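Local coordinates for protein PspGI restriction endonuclease (Pyrococcus sp. GI-H, PDB 3BM3) that probably cuts double-stranded DNA at a specific recognition sequence as a type II restriction endonuclease, held here with substrate DNA, at residues C[156-161]-C[171-176]; C[29-34]-C[60-65]. The protein carries 2 engineered substitutions. All coordinates share one frame; numbering follows the deposited sequence. Where two conformers were deposited one is given.

How the interactions relate
The two contacts illustrate how separate parts of a nuclease can converge on one nucleotide. Interaction 2 comes first along the chain and is complete before interaction 1 begins; it pairs the end of helix 20-31 with the long helix 52-80. Interaction 1 belongs to the mixed sheet, where strand 155-160 meets helix 167-181. Their centres are about 27 Å apart, on opposite sides of the chain's centre, yet they touch through a salt bridge between Arg-161 NE and Glu-60 OE2, 2.8 Å, in the conformer described. Both segments involved, 156-161 and 60-65, reach DA6 of chain A, one at its phosphate and sugar, the other at its base, linking the sheet with helix 52-80 at the bound DNA.

Interaction 1: residues C[156-161]-C[171-176]; sequences LITVKR and VGEAQI. With nucleotides of chain A.
Thr-158 and Glu-173 meet inside the protein, their side chains running past each other in opposite senses. Thr-158 OG1 lies 3.2 Å from Glu-173 OE1, and a water joins the same two atoms: it accepts a hydrogen bond from Thr-158 OG1, in the conformer described, and donates a short one of 2.6 Å to Glu-173 OE1. Glu-173 reaches this point because CG stands anti to the backbone N (chi1 -179°) and the chain beyond is extended, carrying the carboxylate from the helix towards the strand.

The DNA contacts gather at Lys-160 and Arg-161. Arg-161 holds two successive phosphates: its backbone N donates to DC5 of chain A OP1 at 2.7 Å, and its NH1 donates to DA6 of chain A OP1 at 3.0 Å, the acceptor lying at the edge of the guanidinium, in its plane. Over one face of that group, near its centre, sits O4' of DA6 of chain A, 3.3 Å from Arg-161 CZ. Lys-160 runs its aliphatic part past DC5 of chain A OP2, and its NZ forms a salt bridge with Glu-169.

Strand 155-160, helix 167-181 and strand 186-191 form a beta-alpha-beta unit. A strand carrying Thr-Val-Lys, with its threonine beside a glutamate of the following helix, is consistent with a variant of the PD-(D/E)XK nuclease core.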
loop_
_atom_site.group_PDB
_atom_site.type_symbol
_atom_site.label_atom_id
_atom_site.label_comp_id
_atom_site.label_asym_id
_atom_site.label_seq_id
_atom_site.Cartn_x
_atom_site.Cartn_y
_atom_site.Cartn_z
ATOM N N LEU C 156 -16.533 6.343 -9.770
ATOM C CA LEU C 156 -15.119 6.332 -9.509
ATOM C C LEU C 156 -14.758 4.874 -9.283
ATOM O O LEU C 156 -15.380 4.172 -8.466
ATOM C CB LEU C 156 -14.791 7.142 -8.270
ATOM C CG LEU C 156 -15.440 8.512 -8.266
ATOM C CD1 LEU C 156 -15.011 9.271 -7.049
ATOM C CD2 LEU C 156 -15.068 9.244 -9.553
ATOM N N ILE C 157 -13.746 4.429 -10.012
ATOM C CA ILE C 157 -13.320 3.050 -9.920
ATOM C C ILE C 157 -11.858 3.007 -9.575
ATOM O O ILE C 157 -11.036 3.625 -10.279
ATOM C CB ILE C 157 -13.526 2.290 -11.214
ATOM C CG1 ILE C 157 -14.979 2.426 -11.675
ATOM C CG2 ILE C 157 -13.179 0.812 -10.970
ATOM C CD1 ILE C 157 -15.343 1.672 -12.970
ATOM N N THR C 158 -11.544 2.322 -8.486
ATOM C CA THR C 158 -10.174 2.083 -8.086
ATOM C C THR C 158 -9.890 0.637 -8.468
ATOM O O THR C 158 -10.734 -0.237 -8.278
ATOM C CB THR C 158 -9.954 2.354 -6.576
ATOM O OG1 THR C 158 -10.181 3.745 -6.304
ATOM C CG2 THR C 158 -8.524 1.994 -6.181
ATOM N N VAL C 159 -8.727 0.401 -9.069
ATOM C CA VAL C 159 -8.397 -0.870 -9.602
ATOM C C VAL C 159 -7.042 -1.279 -9.032
ATOM O O VAL C 159 -6.117 -0.476 -9.020
ATOM C CB VAL C 159 -8.343 -0.764 -11.105
ATOM C CG1 VAL C 159 -7.700 -1.956 -11.714
ATOM C CG2 VAL C 159 -9.755 -0.552 -11.656
ATOM N N LYS C 160 -6.969 -2.493 -8.513
ATOM C CA LYS C 160 -5.712 -3.093 -8.050
ATOM C C LYS C 160 -5.572 -4.507 -8.560
ATOM O O LYS C 160 -6.571 -5.160 -8.767
ATOM C CB LYS C 160 -5.617 -3.081 -6.524
ATOM C CG LYS C 160 -5.523 -1.685 -5.985
ATOM C CD LYS C 160 -5.254 -1.654 -4.535
ATOM C CE LYS C 160 -5.382 -0.236 -4.023
ATOM N NZ LYS C 160 -4.427 0.664 -4.635
ATOM N N ARG C 161 -4.336 -4.947 -8.775
ATOM C CA ARG C 161 -4.073 -6.311 -9.181
ATOM C C ARG C 161 -4.112 -7.114 -7.884
ATOM O O ARG C 161 -5.206 -7.360 -7.351
ATOM C CB ARG C 161 -2.772 -6.395 -9.949
ATOM C CG ARG C 161 -2.480 -7.739 -10.540
ATOM C CD ARG C 161 -1.207 -7.652 -11.327
ATOM N NE ARG C 161 -0.832 -8.931 -11.908
ATOM C CZ ARG C 161 -0.280 -9.953 -11.253
ATOM N NH1 ARG C 161 -0.094 -9.917 -9.934
ATOM N NH2 ARG C 161 0.022 -11.070 -11.897
ATOM N N VAL C 171 -10.303 2.788 0.836
ATOM C CA VAL C 171 -11.153 3.286 1.913
ATOM C C VAL C 171 -10.711 4.718 2.200
ATOM O O VAL C 171 -11.518 5.604 2.306
ATOM C CB VAL C 171 -11.081 2.434 3.168
ATOM C CG1 VAL C 171 -11.912 3.052 4.315
ATOM C CG2 VAL C 171 -11.535 0.974 2.911
ATOM N N GLY C 172 -9.405 4.939 2.211
ATOM C CA GLY C 172 -8.833 6.270 2.434
ATOM C C GLY C 172 -9.252 7.233 1.358
ATOM O O GLY C 172 -9.722 8.341 1.633
ATOM N N GLU C 173 -9.084 6.824 0.103
ATOM C CA GLU C 173 -9.466 7.639 -1.022
ATOM C C GLU C 173 -10.965 8.001 -0.959
ATOM O O GLU C 173 -11.380 9.152 -1.128
ATOM C CB GLU C 173 -9.135 6.925 -2.326
ATOM C CG GLU C 173 -9.484 7.734 -3.511
ATOM C CD GLU C 173 -9.152 7.073 -4.813
ATOM O OE1 GLU C 173 -8.541 5.988 -4.804
ATOM O OE2 GLU C 173 -9.558 7.628 -5.843
ATOM N N ALA C 174 -11.764 6.990 -0.694
ATOM C CA ALA C 174 -13.220 7.149 -0.611
ATOM C C ALA C 174 -13.561 8.158 0.478
ATOM O O ALA C 174 -14.445 9.003 0.299
ATOM C CB ALA C 174 -13.893 5.787 -0.350
ATOM N N GLN C 175 -12.866 8.084 1.602
ATOM C CA GLN C 175 -13.162 8.986 2.714
ATOM C C GLN C 175 -12.840 10.416 2.306
ATOM O O GLN C 175 -13.625 11.332 2.524
ATOM C CB GLN C 175 -12.350 8.573 3.944
ATOM C CG GLN C 175 -12.142 9.670 4.987
ATOM C CD GLN C 175 -13.440 10.244 5.520
ATOM O OE1 GLN C 175 -14.488 9.555 5.511
ATOM N NE2 GLN C 175 -13.392 11.530 5.988
ATOM N N ILE C 176 -11.679 10.605 1.697
ATOM C CA ILE C 176 -11.281 11.933 1.258
ATOM C C ILE C 176 -12.314 12.515 0.288
ATOM O O ILE C 176 -12.735 13.655 0.426
ATOM C CB ILE C 176 -9.901 11.909 0.629
ATOM C CG1 ILE C 176 -8.879 11.524 1.720
ATOM C CG2 ILE C 176 -9.522 13.273 0.040
ATOM C CD1 ILE C 176 -7.532 11.065 1.096
ATOM P P DA A 6 1.306 -7.671 -8.041
ATOM O OP1 DA A 6 -0.183 -7.630 -8.018
ATOM O OP2 DA A 6 2.002 -8.952 -7.742
ATOM O "O5'" DA A 6 1.743 -7.133 -9.472
ATOM C "C5'" DA A 6 3.083 -7.280 -9.914
ATOM C "C4'" DA A 6 3.220 -8.587 -10.650
ATOM O "O4'" DA A 6 2.575 -8.522 -11.945
ATOM C "C3'" DA A 6 4.664 -9.009 -10.915
ATOM O "O3'" DA A 6 4.814 -10.352 -10.472
ATOM C "C2'" DA A 6 4.799 -8.914 -12.425
ATOM C "C1'" DA A 6 3.387 -9.221 -12.866
ATOM N N9 DA A 6 3.032 -8.781 -14.216
ATOM C C8 DA A 6 1.871 -9.087 -14.877
ATOM N N7 DA A 6 1.803 -8.586 -16.085
ATOM C C5 DA A 6 2.998 -7.899 -16.229
ATOM C C6 DA A 6 3.531 -7.156 -17.294
ATOM N N6 DA A 6 2.897 -6.974 -18.456
ATOM N N1 DA A 6 4.751 -6.603 -17.125
ATOM C C2 DA A 6 5.382 -6.793 -15.958
ATOM N N3 DA A 6 4.984 -7.471 -14.884
ATOM C C4 DA A 6 3.767 -8.008 -15.085
ATOM P P DC A 5 -1.564 -2.278 -8.413
ATOM O OP1 DC A 5 -2.365 -3.179 -9.260
ATOM O OP2 DC A 5 -2.190 -1.580 -7.259
ATOM O "O5'" DC A 5 -0.322 -3.111 -7.868
ATOM C "C5'" DC A 5 0.520 -3.794 -8.782
ATOM C "C4'" DC A 5 1.680 -4.405 -8.035
ATOM O "O4'" DC A 5 2.417 -3.326 -7.430
ATOM C "C3'" DC A 5 1.249 -5.332 -6.899
ATOM O "O3'" DC A 5 1.900 -6.587 -7.033
ATOM C "C2'" DC A 5 1.695 -4.632 -5.630
ATOM C "C1'" DC A 5 2.762 -3.667 -6.102
ATOM N N1 DC A 5 2.792 -2.433 -5.315
ATOM C C2 DC A 5 4.010 -1.975 -4.825
ATOM O O2 DC A 5 5.046 -2.578 -5.148
ATOM N N3 DC A 5 4.035 -0.884 -4.024
ATOM C C4 DC A 5 2.894 -0.246 -3.734
ATOM N N4 DC A 5 2.953 0.804 -2.913
ATOM C C5 DC A 5 1.643 -0.665 -4.267
ATOM C C6 DC A 5 1.636 -1.751 -5.044
HETATM O O HOH W 1 -7.484 5.034 -7.014
#

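Interaction 2: residues C[29-34]-C[60-65]. With nucleotides of chain A.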
loop_
_atom_site.group_PDB
_atom_site.type_symbol
_atom_site.label_atom_id
_atom_site.label_comp_id
_atom_site.label_asym_id
_atom_site.label_seq_id
_atom_site.Cartn_x
_atom_site.Cartn_y
_atom_site.Cartn_z
ATOM N N THR C 29 -2.539 -9.007 -30.157
ATOM C CA THR C 29 -2.342 -9.558 -31.494
ATOM C C THR C 29 -2.135 -11.064 -31.415
ATOM O O THR C 29 -2.852 -11.844 -32.055
ATOM C CB THR C 29 -1.153 -8.889 -32.178
ATOM O OG1 THR C 29 -1.470 -7.508 -32.364
ATOM C CG2 THR C 29 -0.873 -9.521 -33.533
ATOM N N GLU C 30 -1.179 -11.459 -30.586
ATOM C CA GLU C 30 -0.835 -12.860 -30.410
ATOM C C GLU C 30 -2.002 -13.744 -30.007
ATOM O O GLU C 30 -2.165 -14.830 -30.574
ATOM C CB GLU C 30 0.335 -13.005 -29.438
ATOM C CG GLU C 30 1.625 -12.502 -30.076
ATOM C CD GLU C 30 2.852 -12.689 -29.203
ATOM O OE1 GLU C 30 3.907 -12.085 -29.539
ATOM O OE2 GLU C 30 2.785 -13.457 -28.219
ATOM N N LEU C 31 -2.835 -13.262 -29.084
ATOM C CA LEU C 31 -3.992 -14.004 -28.588
ATOM C C LEU C 31 -5.250 -13.818 -29.442
ATOM O O LEU C 31 -6.284 -14.408 -29.149
ATOM C CB LEU C 31 -4.334 -13.552 -27.163
ATOM C CG LEU C 31 -3.305 -13.903 -26.086
ATOM C CD1 LEU C 31 -3.742 -13.295 -24.751
ATOM C CD2 LEU C 31 -3.093 -15.432 -25.980
ATOM N N ASN C 32 -5.164 -12.989 -30.467
ATOM C CA ASN C 32 -6.347 -12.503 -31.176
ATOM C C ASN C 32 -7.472 -12.141 -30.208
ATOM O O ASN C 32 -8.615 -12.607 -30.300
ATOM C CB ASN C 32 -6.825 -13.481 -32.258
ATOM C CG ASN C 32 -7.702 -12.787 -33.316
ATOM O OD1 ASN C 32 -8.118 -11.617 -33.135
ATOM N ND2 ASN C 32 -7.999 -13.494 -34.412
ATOM N N VAL C 33 -7.124 -11.280 -29.272
ATOM C CA VAL C 33 -8.078 -10.783 -28.291
ATOM C C VAL C 33 -9.242 -10.035 -28.935
ATOM O O VAL C 33 -10.348 -10.051 -28.418
ATOM C CB VAL C 33 -7.374 -9.892 -27.250
ATOM C CG1 VAL C 33 -8.360 -9.008 -26.494
ATOM C CG2 VAL C 33 -6.569 -10.778 -26.303
ATOM N N ASP C 34 -9.009 -9.385 -30.061
ATOM C CA ASP C 34 -10.091 -8.662 -30.702
ATOM C C ASP C 34 -11.166 -9.636 -31.157
ATOM O O ASP C 34 -12.340 -9.318 -31.083
ATOM C CB ASP C 34 -9.591 -7.776 -31.818
ATOM C CG ASP C 34 -8.730 -6.631 -31.299
ATOM O OD1 ASP C 34 -8.749 -6.338 -30.063
ATOM O OD2 ASP C 34 -8.025 -6.024 -32.130
ATOM N N GLU C 60 -3.454 -10.621 -19.484
ATOM C CA GLU C 60 -2.493 -10.292 -18.466
ATOM C C GLU C 60 -1.329 -11.294 -18.480
ATOM O O GLU C 60 -0.163 -10.912 -18.498
ATOM C CB GLU C 60 -3.198 -10.262 -17.120
ATOM C CG GLU C 60 -2.423 -9.610 -16.065
ATOM C CD GLU C 60 -1.529 -10.568 -15.336
ATOM O OE1 GLU C 60 -1.575 -11.786 -15.605
ATOM O OE2 GLU C 60 -0.788 -10.076 -14.492
ATOM N N GLU C 61 -1.666 -12.578 -18.524
ATOM C CA GLU C 61 -0.663 -13.640 -18.463
ATOM C C GLU C 61 0.240 -13.591 -19.692
ATOM O O GLU C 61 1.467 -13.680 -19.575
ATOM C CB GLU C 61 -1.341 -15.008 -18.328
ATOM C CG GLU C 61 -1.968 -15.198 -16.986
ATOM C CD GLU C 61 -2.888 -16.383 -16.883
ATOM O OE1 GLU C 61 -3.402 -16.885 -17.921
ATOM O OE2 GLU C 61 -3.099 -16.818 -15.728
ATOM N N LYS C 62 -0.348 -13.403 -20.868
ATOM C CA LYS C 62 0.416 -13.350 -22.105
ATOM C C LYS C 62 1.336 -12.147 -22.136
ATOM O O LYS C 62 2.515 -12.280 -22.501
ATOM C CB LYS C 62 -0.488 -13.349 -23.336
ATOM C CG LYS C 62 0.256 -13.553 -24.625
ATOM C CD LYS C 62 1.032 -14.902 -24.590
ATOM C CE LYS C 62 1.075 -15.658 -25.888
ATOM N NZ LYS C 62 1.512 -17.069 -25.613
ATOM N N ALA C 63 0.826 -10.992 -21.710
ATOM C CA ALA C 63 1.644 -9.766 -21.654
ATOM C C ALA C 63 2.789 -10.000 -20.698
ATOM O O ALA C 63 3.904 -9.585 -20.977
ATOM C CB ALA C 63 0.815 -8.598 -21.190
ATOM N N PHE C 64 2.521 -10.676 -19.589
ATOM C CA PHE C 64 3.604 -10.982 -18.600
ATOM C C PHE C 64 4.663 -11.888 -19.230
ATOM O O PHE C 64 5.864 -11.665 -19.110
ATOM C CB PHE C 64 3.029 -11.615 -17.360
ATOM C CG PHE C 64 4.017 -11.780 -16.237
ATOM C CD1 PHE C 64 5.118 -10.950 -16.120
ATOM C CD2 PHE C 64 3.788 -12.711 -15.237
ATOM C CE1 PHE C 64 6.007 -11.083 -15.099
ATOM C CE2 PHE C 64 4.686 -12.839 -14.177
ATOM C CZ PHE C 64 5.804 -11.999 -14.116
ATOM N N GLU C 65 4.220 -12.907 -19.934
ATOM C CA GLU C 65 5.154 -13.775 -20.622
ATOM C C GLU C 65 6.031 -13.011 -21.628
ATOM O O GLU C 65 7.253 -13.222 -21.690
ATOM C CB GLU C 65 4.400 -14.926 -21.296
ATOM C CG GLU C 65 5.138 -15.623 -22.370
ATOM C CD GLU C 65 4.171 -16.263 -23.359
ATOM O OE1 GLU C 65 3.114 -16.762 -22.900
ATOM O OE2 GLU C 65 4.471 -16.217 -24.579
ATOM P P DA A 6 1.306 -7.671 -8.041
ATOM O OP1 DA A 6 -0.183 -7.630 -8.018
ATOM O OP2 DA A 6 2.002 -8.952 -7.742
ATOM O "O5'" DA A 6 1.743 -7.133 -9.472
ATOM C "C5'" DA A 6 3.083 -7.280 -9.914
ATOM C "C4'" DA A 6 3.220 -8.587 -10.650
ATOM O "O4'" DA A 6 2.575 -8.522 -11.945
ATOM C "C3'" DA A 6 4.664 -9.009 -10.915
ATOM O "O3'" DA A 6 4.814 -10.352 -10.472
ATOM C "C2'" DA A 6 4.799 -8.914 -12.425
ATOM C "C1'" DA A 6 3.387 -9.221 -12.866
ATOM N N9 DA A 6 3.032 -8.781 -14.216
ATOM C C8 DA A 6 1.871 -9.087 -14.877
ATOM N N7 DA A 6 1.803 -8.586 -16.085
ATOM C C5 DA A 6 2.998 -7.899 -16.229
ATOM C C6 DA A 6 3.531 -7.156 -17.294
ATOM N N6 DA A 6 2.897 -6.974 -18.456
ATOM N N1 DA A 6 4.751 -6.603 -17.125
ATOM C C2 DA A 6 5.382 -6.793 -15.958
ATOM N N3 DA A 6 4.984 -7.471 -14.884
ATOM C C4 DA A 6 3.767 -8.008 -15.085
#
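Leu-31, in the last turn of helix 20-31, faces Lys-62 of helix 52-80, with the CA of Leu-31 7.9 Å from the CA of Lys-62. Just beyond, Asn-32 has a positive phi of 42° and closes the helix in a Schellman motif, then serves as N-cap of helix 33-38 through its OD1 and the backbone N of Glu-35.

The apolar part of the contact is a branch against a stem: Leu-31 CD1 rests on Lys-62 CB at 3.5 Å, while Leu-31 CG lies against Lys-62 CG, and CD2 more loosely against CG and CE of the lysine. Further along, Glu-30 crosses Lys-62 at about a right angle, its OE2 3.6 Å from Lys-62 CE. The lysine's charge is directed instead to its own helix. Bends at chi2 (58°) and chi3 fold the chain back, and NZ makes a salt bridge with Glu-65 OE1 at 3.2 Å, received on that oxygen's syn lone pair, with a weak second bond to OE2. Glu-30 OE2, 4.6 Å from Lys-62 NZ, probably adds to the negative field there.

Around the helix from Lys-62, Phe-64 lays one ring face towards the base of DA6 of chain A. DA6 N9 sits over the ring face, displaced toward the rim, with Phe-64 CD1 lying 3.4 Å from DA6 C4, and Phe-64 CE1 is 3.6 Å from C2' of DA6 of chain A. A serine here would probably remove the flat cover from this face of the purine and leave Lys-68 without its cation-pi partner.

In the fold, helix 52-80 has neighbours in both helix 20-31 and helix 85-115: helix 20-31 packs through Ala-27 on Lys-62 and Ile-24 on Ala-63, whereas helix 85-115 brings Ile-107 to Glu-60 and Arg-96 to Phe-64.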